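PDB 2YKK: Cel44C from Paenibacillus polymyxa, which hydrolyses internal beta-1,4-glucosidic links of xyloglucan and probably related beta-glucans, as an endo-acting glycoside hydrolase of family 44. Local coordinates for residues T11-T16 and S424-D429. The protein carries 2 engineered substitutions. Sequence-based numbering, arbitrary orientation. Where two conformers were deposited one is given.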
ATOM      1  N   THR A  11       0.226 -26.787  17.071  1.00 15.02           N
ATOM      2  CA  THR A  11       0.213 -26.058  18.312  0.50 14.49           C
ATOM      3  C   THR A  11       0.529 -24.594  18.015  1.00 14.12           C
ATOM      4  O   THR A  11       1.423 -24.289  17.206  1.00 13.84           O
ATOM      5  CB  THR A  11       1.206 -26.651  19.269  0.50 14.67           C
ATOM      6  OG1 THR A  11       2.403 -26.943  18.546  0.50 14.44           O
ATOM      7  CG2 THR A  11       0.624 -27.943  19.815  0.50 14.30           C
ATOM      8  N   ILE A  12      -0.250 -23.721  18.646  1.00 13.84           N
ATOM      9  CA  ILE A  12      -0.135 -22.258  18.492  1.00 13.73           C
ATOM     10  C   ILE A  12       0.053 -21.664  19.869  1.00 14.25           C
ATOM     11  O   ILE A  12      -0.752 -21.891  20.765  1.00 15.63           O
ATOM     12  CB  ILE A  12      -1.385 -21.707  17.811  1.00 13.72           C
ATOM     13  CG1 ILE A  12      -1.363 -22.190  16.346  1.00 13.44           C
ATOM     14  CG2 ILE A  12      -1.449 -20.108  17.869  1.00 12.93           C
ATOM     15  CD1 ILE A  12      -2.518 -21.770  15.516  1.00 13.32           C
ATOM     16  N   LYS A  13       1.120 -20.902  20.041  1.00 14.68           N
ATOM     17  CA  LYS A  13       1.409 -20.296  21.328  1.00 14.94           C
ATOM     18  C   LYS A  13       1.232 -18.791  21.187  1.00 14.18           C
ATOM     19  O   LYS A  13       1.851 -18.204  20.304  1.00 15.01           O
ATOM     20  CB  LYS A  13       2.856 -20.572  21.664  1.00 16.15           C
ATOM     21  CG  LYS A  13       3.219 -22.073  21.771  1.00 18.71           C
ATOM     22  CD  LYS A  13       4.676 -22.212  22.285  0.50 18.72           C
ATOM     23  CE  LYS A  13       4.928 -21.302  23.515  0.50 19.34           C
ATOM     24  NZ  LYS A  13       6.323 -20.737  23.591  0.50 20.24           N
ATOM     25  N   VAL A  14       0.370 -18.198  22.006  1.00 13.76           N
ATOM     26  CA  VAL A  14       0.111 -16.747  21.992  1.00 13.18           C
ATOM     27  C   VAL A  14       0.489 -16.192  23.363  1.00 13.19           C
ATOM     28  O   VAL A  14       0.037 -16.709  24.398  1.00 13.23           O
ATOM     29  CB  VAL A  14      -1.374 -16.433  21.710  1.00 13.30           C
ATOM     30  CG1 VAL A  14      -1.608 -14.868  21.647  1.00 12.79           C
ATOM     31  CG2 VAL A  14      -1.763 -17.044  20.370  1.00 13.64           C
ATOM     32  N   ASP A  15       1.345 -15.176  23.376  1.00 12.89           N
ATOM     33  CA  ASP A  15       1.816 -14.611  24.627  1.00 13.40           C
ATOM     34  C   ASP A  15       1.565 -13.096  24.564  1.00 13.02           C
ATOM     35  O   ASP A  15       2.276 -12.383  23.861  1.00 12.30           O
ATOM     36  CB  ASP A  15       3.296 -14.910  24.827  1.00 14.75           C
ATOM     37  CG  ASP A  15       3.813 -14.383  26.172  1.00 15.61           C
ATOM     38  OD1 ASP A  15       3.109 -13.571  26.818  1.00 15.44           O
ATOM     39  OD2 ASP A  15       4.918 -14.819  26.573  1.00 17.39           O
ATOM     40  N   THR A  16       0.557 -12.630  25.294  1.00 12.80           N
ATOM     41  CA  THR A  16       0.142 -11.225  25.232  1.00 13.00           C
ATOM     42  C   THR A  16       1.097 -10.278  25.931  1.00 13.19           C
ATOM     43  O   THR A  16       0.925  -9.051  25.851  1.00 12.52           O
ATOM     44  CB  THR A  16      -1.219 -10.987  25.861  1.00 13.66           C
ATOM     45  OG1 THR A  16      -1.176 -11.378  27.241  1.00 13.83           O
ATOM     46  CG2 THR A  16      -2.319 -11.772  25.112  1.00 13.42           C
ATOM     47  N   SER A 424       2.989 -11.600  20.355  1.00  9.29           N
ATOM     48  CA  SER A 424       3.565 -12.846  19.842  1.00  9.87           C
ATOM     49  C   SER A 424       2.527 -13.963  19.604  1.00  9.87           C
ATOM     50  O   SER A 424       1.737 -14.329  20.506  1.00  9.47           O
ATOM     51  CB  SER A 424       4.660 -13.342  20.827  1.00 10.01           C
ATOM     52  OG  SER A 424       5.255 -14.586  20.403  1.00 10.39           O
ATOM     53  N   ALA A 425       2.551 -14.509  18.374  1.00 10.35           N
ATOM     54  CA  ALA A 425       1.767 -15.666  18.028  1.00 11.34           C
ATOM     55  C   ALA A 425       2.649 -16.555  17.186  1.00 11.98           C
ATOM     56  O   ALA A 425       3.160 -16.138  16.122  1.00 12.03           O
ATOM     57  CB  ALA A 425       0.452 -15.253  17.241  1.00 11.58           C
ATOM     58  N   GLN A 426       2.876 -17.778  17.675  1.00 12.99           N
ATOM     59  CA  GLN A 426       3.762 -18.694  16.985  1.00 14.25           C
ATOM     60  C   GLN A 426       2.953 -19.929  16.592  1.00 13.92           C
ATOM     61  O   GLN A 426       2.032 -20.345  17.316  1.00 14.18           O
ATOM     62  CB  GLN A 426       4.938 -19.111  17.873  1.00 16.81           C
ATOM     63  CG  GLN A 426       5.902 -17.986  18.337  1.00 20.00           C
ATOM     64  CD  GLN A 426       6.905 -18.513  19.411  1.00 24.07           C
ATOM     65  OE1 GLN A 426       6.550 -18.743  20.578  1.00 26.80           O
ATOM     66  NE2 GLN A 426       8.134 -18.739  18.997  1.00 27.51           N
ATOM     67  N   THR A 427       3.308 -20.526  15.468  1.00 13.34           N
ATOM     68  CA  THR A 427       2.667 -21.798  15.074  1.00 12.38           C
ATOM     69  C   THR A 427       3.719 -22.851  14.797  1.00 12.29           C
ATOM     70  O   THR A 427       4.812 -22.545  14.296  1.00 12.23           O
ATOM     71  CB  THR A 427       1.766 -21.641  13.830  1.00 12.08           C
ATOM     72  OG1 THR A 427       1.302 -22.928  13.428  1.00 11.76           O
ATOM     73  CG2 THR A 427       2.532 -21.067  12.594  1.00 11.96           C
ATOM     74  N   SER A 428       3.365 -24.107  15.084  1.00 12.41           N
ATOM     75  CA  SER A 428       4.284 -25.224  14.831  1.00 11.93           C
ATOM     76  C   SER A 428       4.356 -25.637  13.348  1.00 11.78           C
ATOM     77  O   SER A 428       5.180 -26.481  12.979  1.00 11.15           O
ATOM     78  CB  SER A 428       3.849 -26.430  15.684  1.00 12.26           C
ATOM     79  OG  SER A 428       2.582 -26.916  15.250  1.00 12.06           O
ATOM     80  N   ASP A 429       3.518 -25.056  12.481  1.00 11.37           N
ATOM     81  CA  ASP A 429       3.515 -25.448  11.061  1.00 11.51           C
ATOM     82  C   ASP A 429       3.342 -24.186  10.221  1.00 11.87           C
ATOM     83  O   ASP A 429       2.233 -23.731   9.965  1.00 12.19           O
ATOM     84  CB  ASP A 429       2.377 -26.426  10.736  1.00 12.05           C
ATOM     85  CG  ASP A 429       2.383 -26.909   9.284  1.00 12.69           C
ATOM     86  OD1 ASP A 429       3.082 -26.375   8.398  1.00 12.43           O
ATOM     87  OD2 ASP A 429       1.673 -27.896   9.022  1.00 13.54           O
TER
HETATM   88  O   HOH W   1       4.047 -16.830  21.437  1.00 18.67           O
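The hydroxyl of S428 takes the place of a backbone carbonyl where strand 421-427 runs out: T11 N donates to S428 OG at 3.0 Å (161°), while S428 N returns a bond to T11 O. S428 chi1, 66°, sets OG between its own N and carbonyl carbon, and from there it reaches T11 N. Next along, K13 and Q426 form a hydrogen-bonded antiparallel pair, K13 N to Q426 O and Q426 N to K13 O both measuring 2.9 Å, and D15 N binds S424 O. A water donates to K13 O and, at a longer 3.3 Å, to Q426 OE1, and accepts from S424 OG. The K13 and Q426 side chains, both exposed to solvent, lie side by side and point the same way, NZ of K13 3.6 Å from OE1 of Q426. These strands lie in the beta-sandwich that accompanies the TIM barrel of this family 44 chain; strand 8-22, near the N-terminus, is inserted between strands 421-427 and 460-467, so the domain draws on both ends of the chain. I12, V14, A425 and T427 point to the inner face, where V14 CG2 lies 4.2 Å from A425 CB and I12 and V14 continue onto V451 and L449. T427 OG1 accepts from D429 N (3.2 Å), making an ST turn, and also bonds S433 OG; a valine here would probably leave D429 N without its acceptor and the turn freer to shift.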